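PDB 4CUA: beta-galactosidase from Streptococcus pneumoniae, which hydrolyses terminal non-reducing beta-D-galactose residues from glycans and carries this carbohydrate-binding module, which probably helps it attach to them. Local coordinates for residues N33-Y41 with T171-F179; Y41-W52 with G82-G90. All coordinates share one frame; numbering follows the deposited sequence.

Interaction 1: residues N33-Y41 with T171-F179. With CA (calcium ion), chain C; EDO (1,2-ethanediol), chain F.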
# COMPACT_ATOMS: atom_id res chain seq x y z
N ASN A 33 4.33 4.67 -7.60
CA ASN A 33 3.84 3.77 -8.63
C ASN A 33 2.61 3.01 -8.35
O ASN A 33 2.02 2.46 -9.25
CB ASN A 33 4.92 2.79 -9.04
CG ASN A 33 6.07 3.44 -9.82
OD1 ASN A 33 5.90 4.49 -10.46
ND2 ASN A 33 7.19 2.77 -9.85
N VAL A 34 2.21 2.87 -7.08
CA VAL A 34 1.08 2.00 -6.79
C VAL A 34 -0.31 2.68 -6.92
O VAL A 34 -1.31 2.01 -6.76
CB VAL A 34 1.14 1.25 -5.45
CG1 VAL A 34 2.50 0.55 -5.27
CG2 VAL A 34 0.84 2.17 -4.25
N ASN A 35 -0.32 4.00 -7.10
CA ASN A 35 -1.62 4.66 -7.25
C ASN A 35 -1.56 5.65 -8.35
O ASN A 35 -2.25 6.72 -8.32
CB ASN A 35 -2.08 5.32 -5.93
CG ASN A 35 -1.23 6.47 -5.51
OD1 ASN A 35 -0.08 6.62 -5.85
ND2 ASN A 35 -1.85 7.34 -4.63
N ASP A 36 -0.83 5.29 -9.43
CA ASP A 36 -0.62 6.16 -10.59
C ASP A 36 -1.56 5.83 -11.77
O ASP A 36 -1.43 6.47 -12.85
CB ASP A 36 0.81 6.20 -11.02
CG ASP A 36 1.32 4.89 -11.54
OD1 ASP A 36 0.60 3.91 -11.56
OD2 ASP A 36 2.52 4.87 -11.87
N LYS A 37 -2.45 4.88 -11.58
CA LYS A 37 -3.45 4.43 -12.56
C LYS A 37 -2.81 3.68 -13.69
O LYS A 37 -3.50 3.36 -14.67
CB LYS A 37 -4.34 5.59 -13.07
CG LYS A 37 -5.21 6.17 -11.92
CD LYS A 37 -5.73 7.53 -12.30
CE LYS A 37 -4.65 8.60 -12.05
NZ LYS A 37 -5.01 10.00 -12.35
N LEU A 38 -1.53 3.34 -13.61
CA LEU A 38 -0.87 2.48 -14.61
C LEU A 38 -0.76 1.10 -13.98
O LEU A 38 -0.39 0.98 -12.82
CB LEU A 38 0.51 3.00 -14.97
CG LEU A 38 0.54 4.36 -15.63
CD1 LEU A 38 1.98 4.79 -15.88
CD2 LEU A 38 -0.30 4.37 -16.91
N ILE A 39 -1.12 0.08 -14.70
CA ILE A 39 -1.08 -1.28 -14.23
C ILE A 39 -0.25 -2.04 -15.21
O ILE A 39 -0.59 -2.14 -16.41
CB ILE A 39 -2.47 -1.91 -14.11
CG1 ILE A 39 -3.33 -1.05 -13.13
CG2 ILE A 39 -2.37 -3.37 -13.69
CD1 ILE A 39 -4.65 -1.66 -12.81
N SER A 40 0.86 -2.61 -14.75
CA SER A 40 1.74 -3.39 -15.63
C SER A 40 2.30 -4.58 -14.88
O SER A 40 2.88 -4.47 -13.80
CB SER A 40 2.91 -2.57 -16.12
OG SER A 40 3.74 -3.46 -16.90
N TYR A 41 2.18 -5.75 -15.48
CA TYR A 41 2.73 -6.97 -14.91
C TYR A 41 4.04 -7.44 -15.56
O TYR A 41 4.49 -8.55 -15.33
CB TYR A 41 1.67 -8.07 -14.96
CG TYR A 41 0.51 -7.71 -14.07
CD1 TYR A 41 0.53 -7.90 -12.71
CD2 TYR A 41 -0.65 -7.18 -14.63
CE1 TYR A 41 -0.58 -7.54 -11.94
CE2 TYR A 41 -1.72 -6.84 -13.88
CZ TYR A 41 -1.70 -7.06 -12.53
OH TYR A 41 -2.77 -6.72 -11.72
N THR A 171 9.05 -8.11 -2.42
CA THR A 171 7.62 -8.09 -2.70
C THR A 171 7.41 -7.03 -3.75
O THR A 171 8.18 -6.08 -3.86
CB THR A 171 6.84 -7.79 -1.44
OG1 THR A 171 7.15 -8.84 -0.50
CG2 THR A 171 5.34 -7.84 -1.70
N SER A 172 6.36 -7.20 -4.53
CA SER A 172 6.10 -6.32 -5.65
C SER A 172 4.61 -6.06 -5.93
O SER A 172 3.82 -6.99 -6.00
CB SER A 172 6.74 -6.91 -6.90
OG SER A 172 6.53 -6.14 -8.08
N ILE A 173 4.27 -4.81 -6.19
CA ILE A 173 2.90 -4.35 -6.44
C ILE A 173 2.90 -3.34 -7.57
O ILE A 173 3.56 -2.32 -7.49
CB ILE A 173 2.34 -3.68 -5.19
CG1 ILE A 173 2.18 -4.67 -4.04
CG2 ILE A 173 0.97 -3.03 -5.49
CD1 ILE A 173 1.86 -4.00 -2.70
N THR A 174 2.09 -3.62 -8.61
CA THR A 174 1.96 -2.62 -9.71
C THR A 174 0.91 -1.51 -9.39
O THR A 174 1.11 -0.39 -9.78
CB THR A 174 1.69 -3.26 -11.05
OG1 THR A 174 1.60 -2.23 -12.04
CG2 THR A 174 0.50 -4.13 -11.10
N GLU A 175 -0.12 -1.87 -8.64
CA GLU A 175 -1.20 -0.91 -8.32
C GLU A 175 -1.98 -1.44 -7.17
O GLU A 175 -2.19 -2.64 -7.07
CB GLU A 175 -2.09 -0.73 -9.58
CG GLU A 175 -3.01 0.49 -9.55
CD GLU A 175 -2.37 1.82 -9.72
OE1 GLU A 175 -1.14 1.93 -9.89
OE2 GLU A 175 -3.12 2.87 -9.71
N VAL A 176 -2.47 -0.49 -6.35
CA VAL A 176 -3.51 -0.78 -5.38
C VAL A 176 -4.71 0.05 -5.75
O VAL A 176 -4.57 1.07 -6.43
CB VAL A 176 -3.11 -0.48 -3.95
CG1 VAL A 176 -1.81 -1.22 -3.60
CG2 VAL A 176 -2.97 1.02 -3.69
N GLN A 177 -5.90 -0.41 -5.35
CA GLN A 177 -7.12 0.39 -5.51
C GLN A 177 -8.00 0.23 -4.25
O GLN A 177 -8.18 -0.88 -3.75
CB GLN A 177 -7.90 -0.04 -6.75
CG GLN A 177 -7.05 0.14 -8.00
CD GLN A 177 -7.82 -0.23 -9.29
OE1 GLN A 177 -8.64 -1.14 -9.31
NE2 GLN A 177 -7.53 0.47 -10.32
N ILE A 178 -8.51 1.36 -3.79
CA ILE A 178 -9.42 1.40 -2.65
C ILE A 178 -10.65 2.20 -3.10
O ILE A 178 -10.47 3.27 -3.71
CB ILE A 178 -8.77 2.07 -1.43
CG1 ILE A 178 -7.51 1.31 -1.03
CG2 ILE A 178 -9.70 2.01 -0.22
CD1 ILE A 178 -6.71 2.07 0.01
N PHE A 179 -11.84 1.67 -2.79
CA PHE A 179 -13.10 2.34 -3.22
C PHE A 179 -13.97 2.78 -2.05
O PHE A 179 -14.08 2.09 -1.03
CB PHE A 179 -13.88 1.43 -4.14
CG PHE A 179 -13.10 0.99 -5.34
CD1 PHE A 179 -13.02 1.80 -6.45
CD2 PHE A 179 -12.36 -0.19 -5.32
CE1 PHE A 179 -12.28 1.41 -7.54
CE2 PHE A 179 -11.61 -0.58 -6.43
CZ PHE A 179 -11.57 0.24 -7.54
CA CA C . 0.84 1.60 -10.99
C1 EDO F . 9.47 2.47 -12.58
O1 EDO F . 9.62 3.23 -11.41
C2 EDO F . 9.78 1.01 -12.30
O2 EDO F . 8.77 0.41 -11.45
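The backbones of V34 and E175 come within 4.0 Å at their CA atoms, and V176 N donates to V34 O at 2.8 Å, joining the end of a 3-10 turn to strand 172-177, which turns a corner at T174. The loop is the calcium-binding loop of a galactose-binding-like beta-sandwich, and it illustrates how a metal can staple irregular chain to a sheet. N33 O, L38 O and T174 O supply backbone ligands, D36 OD1 and E175 OE1 carboxylate ones, and N47 OD1 completes the six. E175 CG stands anti to the backbone N (chi1 -164°), and a bend about CB-CG (chi2 73°) turns the carboxylate toward the loop. There OE1 takes the calcium at 2.3 Å while OE2 accepts from K37 N at 2.8 Å, on its syn side but tilted 34° out of the carboxylate plane. D36 OD1 also closes an Asx turn with L38 N, 3.0 Å away. Two carboxylates around one cation probably offset much of its charge. Apolar contacts add to this: V34 CG1 packs on I173 CG2 and V34 CG2 on V176 CG2. T174 divides its branches: CG2 lies over one face of the Y41 ring, and OG1 accepts from S40 N at 2.8 Å, almost in line with the N-H.

Interaction 2: residues Y41-W52 with G82-G90. With CA (calcium ion), chain C; EDO (1,2-ethanediol), chain D; EDO (1,2-ethanediol), chain F.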
# COMPACT_ATOMS: atom_id res chain seq x y z
N TYR A 41 2.18 -5.75 -15.48
CA TYR A 41 2.73 -6.97 -14.91
C TYR A 41 4.04 -7.44 -15.56
O TYR A 41 4.49 -8.55 -15.33
CB TYR A 41 1.67 -8.07 -14.96
CG TYR A 41 0.51 -7.71 -14.07
CD1 TYR A 41 0.53 -7.90 -12.71
CD2 TYR A 41 -0.65 -7.18 -14.63
CE1 TYR A 41 -0.58 -7.54 -11.94
CE2 TYR A 41 -1.72 -6.84 -13.88
CZ TYR A 41 -1.70 -7.06 -12.53
OH TYR A 41 -2.77 -6.72 -11.72
N ASN A 42 4.65 -6.54 -16.30
CA ASN A 42 5.91 -6.84 -16.99
C ASN A 42 6.82 -5.63 -16.99
O ASN A 42 6.71 -4.74 -16.15
CB ASN A 42 5.59 -7.43 -18.38
CG ASN A 42 4.81 -6.47 -19.23
OD1 ASN A 42 4.98 -5.28 -19.16
ND2 ASN A 42 3.90 -7.02 -20.02
N ASN A 43 7.79 -5.56 -17.90
CA ASN A 43 8.68 -4.45 -18.00
C ASN A 43 8.46 -3.54 -19.16
O ASN A 43 9.34 -2.78 -19.54
CB ASN A 43 10.13 -4.95 -17.98
CG ASN A 43 10.46 -5.71 -16.72
OD1 ASN A 43 9.98 -5.39 -15.61
ND2 ASN A 43 11.37 -6.67 -16.84
N GLN A 44 7.27 -3.60 -19.74
CA GLN A 44 6.92 -2.84 -20.95
C GLN A 44 5.61 -2.08 -20.75
O GLN A 44 4.61 -2.38 -21.40
CB GLN A 44 6.80 -3.82 -22.12
CG GLN A 44 8.08 -4.58 -22.35
CD GLN A 44 7.92 -5.67 -23.37
OE1 GLN A 44 7.94 -5.40 -24.59
NE2 GLN A 44 7.75 -6.89 -22.90
N PRO A 45 5.60 -1.11 -19.82
CA PRO A 45 6.68 -0.60 -19.04
C PRO A 45 6.73 -1.23 -17.67
O PRO A 45 5.70 -1.70 -17.17
CB PRO A 45 6.29 0.86 -18.90
CG PRO A 45 4.82 0.80 -18.74
CD PRO A 45 4.36 -0.32 -19.63
N ALA A 46 7.89 -1.19 -17.04
CA ALA A 46 8.00 -1.51 -15.64
C ALA A 46 7.28 -0.43 -14.87
O ALA A 46 7.58 0.78 -15.01
CB ALA A 46 9.43 -1.60 -15.20
N ASN A 47 6.33 -0.86 -14.05
CA ASN A 47 5.58 0.09 -13.21
C ASN A 47 5.16 -0.64 -11.92
O ASN A 47 4.28 -1.49 -11.93
CB ASN A 47 4.31 0.57 -13.93
CG ASN A 47 3.56 1.58 -13.07
OD1 ASN A 47 2.66 1.20 -12.31
ND2 ASN A 47 3.94 2.82 -13.18
N ARG A 48 5.89 -0.39 -10.86
CA ARG A 48 5.69 -1.14 -9.63
C ARG A 48 6.40 -0.51 -8.47
O ARG A 48 7.43 0.15 -8.67
CB ARG A 48 6.10 -2.58 -9.82
CG ARG A 48 7.51 -2.75 -10.38
CD ARG A 48 7.84 -4.21 -10.52
NE ARG A 48 9.14 -4.46 -11.12
CZ ARG A 48 9.36 -4.60 -12.43
NH1 ARG A 48 8.42 -4.44 -13.33
NH2 ARG A 48 10.62 -4.83 -12.85
N TRP A 49 5.86 -0.70 -7.25
CA TRP A 49 6.65 -0.61 -6.06
C TRP A 49 7.24 -1.98 -5.81
O TRP A 49 6.59 -3.01 -6.02
CB TRP A 49 5.79 -0.25 -4.86
CG TRP A 49 6.51 -0.46 -3.55
CD1 TRP A 49 7.28 0.42 -2.93
CD2 TRP A 49 6.50 -1.66 -2.75
NE1 TRP A 49 7.78 -0.12 -1.77
CE2 TRP A 49 7.34 -1.40 -1.65
CE3 TRP A 49 5.91 -2.89 -2.88
CZ2 TRP A 49 7.56 -2.34 -0.64
CZ3 TRP A 49 6.12 -3.84 -1.86
CH2 TRP A 49 6.94 -3.54 -0.77
N THR A 50 8.50 -2.01 -5.37
CA THR A 50 9.06 -3.25 -4.79
C THR A 50 9.97 -2.83 -3.69
O THR A 50 10.37 -1.69 -3.59
CB THR A 50 9.87 -4.08 -5.80
OG1 THR A 50 11.19 -3.55 -5.91
CG2 THR A 50 9.27 -4.18 -7.19
N ASN A 51 10.33 -3.84 -2.88
CA ASN A 51 11.44 -3.71 -1.91
C ASN A 51 12.54 -4.70 -2.35
O ASN A 51 13.24 -5.24 -1.47
CB ASN A 51 11.03 -3.85 -0.49
CG ASN A 51 10.43 -5.19 -0.16
OD1 ASN A 51 10.08 -5.95 -1.05
ND2 ASN A 51 10.27 -5.46 1.15
N TRP A 52 12.72 -4.87 -3.63
CA TRP A 52 13.73 -5.77 -4.19
C TRP A 52 15.11 -5.39 -3.66
O TRP A 52 15.52 -4.27 -3.74
CB TRP A 52 13.68 -5.74 -5.71
CG TRP A 52 14.72 -6.58 -6.36
CD1 TRP A 52 14.66 -7.94 -6.59
CD2 TRP A 52 15.95 -6.13 -6.91
NE1 TRP A 52 15.82 -8.34 -7.22
CE2 TRP A 52 16.60 -7.26 -7.46
CE3 TRP A 52 16.59 -4.91 -6.99
CZ2 TRP A 52 17.89 -7.19 -8.04
CZ3 TRP A 52 17.87 -4.83 -7.59
CH2 TRP A 52 18.49 -5.97 -8.10
N GLY A 82 -2.63 -5.44 -6.94
CA GLY A 82 -2.10 -6.14 -8.10
C GLY A 82 -0.65 -6.52 -7.85
O GLY A 82 0.23 -5.72 -8.03
N PHE A 83 -0.43 -7.74 -7.43
CA PHE A 83 0.93 -8.22 -7.26
C PHE A 83 1.59 -8.49 -8.59
O PHE A 83 0.98 -9.04 -9.52
CB PHE A 83 0.93 -9.48 -6.35
CG PHE A 83 0.50 -9.20 -4.95
CD1 PHE A 83 1.31 -8.47 -4.09
CD2 PHE A 83 -0.75 -9.60 -4.47
CE1 PHE A 83 0.89 -8.18 -2.79
CE2 PHE A 83 -1.17 -9.29 -3.19
CZ PHE A 83 -0.35 -8.59 -2.35
N HIS A 84 2.89 -8.23 -8.66
CA HIS A 84 3.70 -8.51 -9.81
C HIS A 84 4.78 -9.52 -9.45
O HIS A 84 5.18 -9.59 -8.34
CB HIS A 84 4.28 -7.18 -10.38
CG HIS A 84 5.57 -7.33 -11.12
ND1 HIS A 84 6.77 -7.43 -10.47
CD2 HIS A 84 5.85 -7.47 -12.44
CE1 HIS A 84 7.75 -7.58 -11.34
NE2 HIS A 84 7.22 -7.61 -12.55
N GLU A 85 5.20 -10.29 -10.43
CA GLU A 85 6.30 -11.24 -10.18
C GLU A 85 7.20 -11.36 -11.37
O GLU A 85 6.78 -11.35 -12.53
CB GLU A 85 5.77 -12.63 -9.80
CG GLU A 85 5.11 -13.39 -10.93
CD GLU A 85 4.69 -14.80 -10.52
OE1 GLU A 85 5.01 -15.23 -9.42
OE2 GLU A 85 4.00 -15.46 -11.32
N ASP A 86 8.48 -11.52 -11.06
CA ASP A 86 9.52 -11.85 -12.03
C ASP A 86 10.53 -12.77 -11.26
O ASP A 86 10.20 -13.25 -10.20
CB ASP A 86 10.11 -10.63 -12.72
CG ASP A 86 10.87 -9.67 -11.77
OD1 ASP A 86 11.29 -10.06 -10.67
OD2 ASP A 86 11.04 -8.49 -12.24
N HIS A 87 11.73 -12.99 -11.81
CA HIS A 87 12.69 -13.86 -11.14
C HIS A 87 13.00 -13.36 -9.72
O HIS A 87 13.21 -14.17 -8.81
CB HIS A 87 13.99 -13.96 -11.96
CG HIS A 87 15.02 -14.86 -11.35
ND1 HIS A 87 14.84 -16.22 -11.20
CD2 HIS A 87 16.27 -14.59 -10.88
CE1 HIS A 87 15.91 -16.75 -10.64
NE2 HIS A 87 16.79 -15.78 -10.43
N GLY A 88 13.01 -12.04 -9.55
CA GLY A 88 13.43 -11.43 -8.31
C GLY A 88 12.44 -11.01 -7.25
O GLY A 88 12.79 -10.86 -6.10
N VAL A 89 11.14 -10.88 -7.66
CA VAL A 89 10.11 -10.45 -6.78
C VAL A 89 8.82 -11.20 -7.01
O VAL A 89 8.67 -11.83 -8.08
CB VAL A 89 9.80 -8.92 -6.98
CG1 VAL A 89 11.01 -8.07 -6.59
CG2 VAL A 89 9.30 -8.58 -8.35
N GLY A 90 7.90 -11.08 -6.08
CA GLY A 90 6.55 -11.61 -6.26
C GLY A 90 5.65 -11.28 -5.13
O GLY A 90 5.92 -10.42 -4.29
CA CA C . 0.84 1.60 -10.99
C1 EDO D . 12.19 -6.34 -9.79
O1 EDO D . 12.38 -6.51 -11.18
C2 EDO D . 12.57 -4.97 -9.29
O2 EDO D . 11.66 -4.00 -9.90
C1 EDO F . 9.47 2.47 -12.58
O1 EDO F . 9.62 3.23 -11.41
C2 EDO F . 9.78 1.01 -12.30
O2 EDO F . 8.77 0.41 -11.45
O HOH W 1 3.60 -10.00 -12.84
O HOH W 2 12.38 -8.12 -14.52
O HOH W 3 8.86 -7.86 -14.77
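H84, Y41 and R48 carry this contact, a worked case of an arginine held flat by a ring on one side and by oxygens at its edge. The guanidinium of R48 lies on the H84 imidazole, with planes 5° apart and centres separated by 4.1 Å. The R48 chain runs extended from CG to NE, and a chi4 of -90° turns the guanidinium flat against H84; NH1 and NH2 both donate to N43 OD1, each at 2.9 Å. D86 OD2, 3.7 Å from R48 NH2 and well out of the guanidinium plane, makes a long salt bridge of charge alone. Water joins N43 OD1 to H84 NE2, while S172 OG holds H84 ND1, fixing the imidazole at both nitrogens. Y41 presents a ring edge, with CE1 3.2 Å from F83 O, and a water bridges Y41 O to E85 N. V89 CG1 packs on W52 CD1 at 3.7 Å. An ethanediol, probably from the crystallisation liquor, lies over one W52 face, accepting from R48 NE and donating to D86 OD2; it may mark a pocket at the sandwich edge, consistent with a sugar-binding site of a galactose-binding-like module.

Interactions 1 and 2 show how one metal loop and one possible binding surface can share a framework. Their centres are about 10 Å apart, and Y41 belongs to both: one face of its ring takes T174 CG2 and its edge meets F83 O. A probable hydrogen bond from S40 OG to P45 O, at 2.6 Å, ties the contacts further. R48 N and N33 ND2 bind the same second ethanediol, one not involved in the possible pocket, while the R48 guanidinium meets the other. Because the calcium ligand N47 directly precedes R48, and the ligands T174 and E175 lie in strand 172-177, the metal probably helps position the pocket residues indirectly.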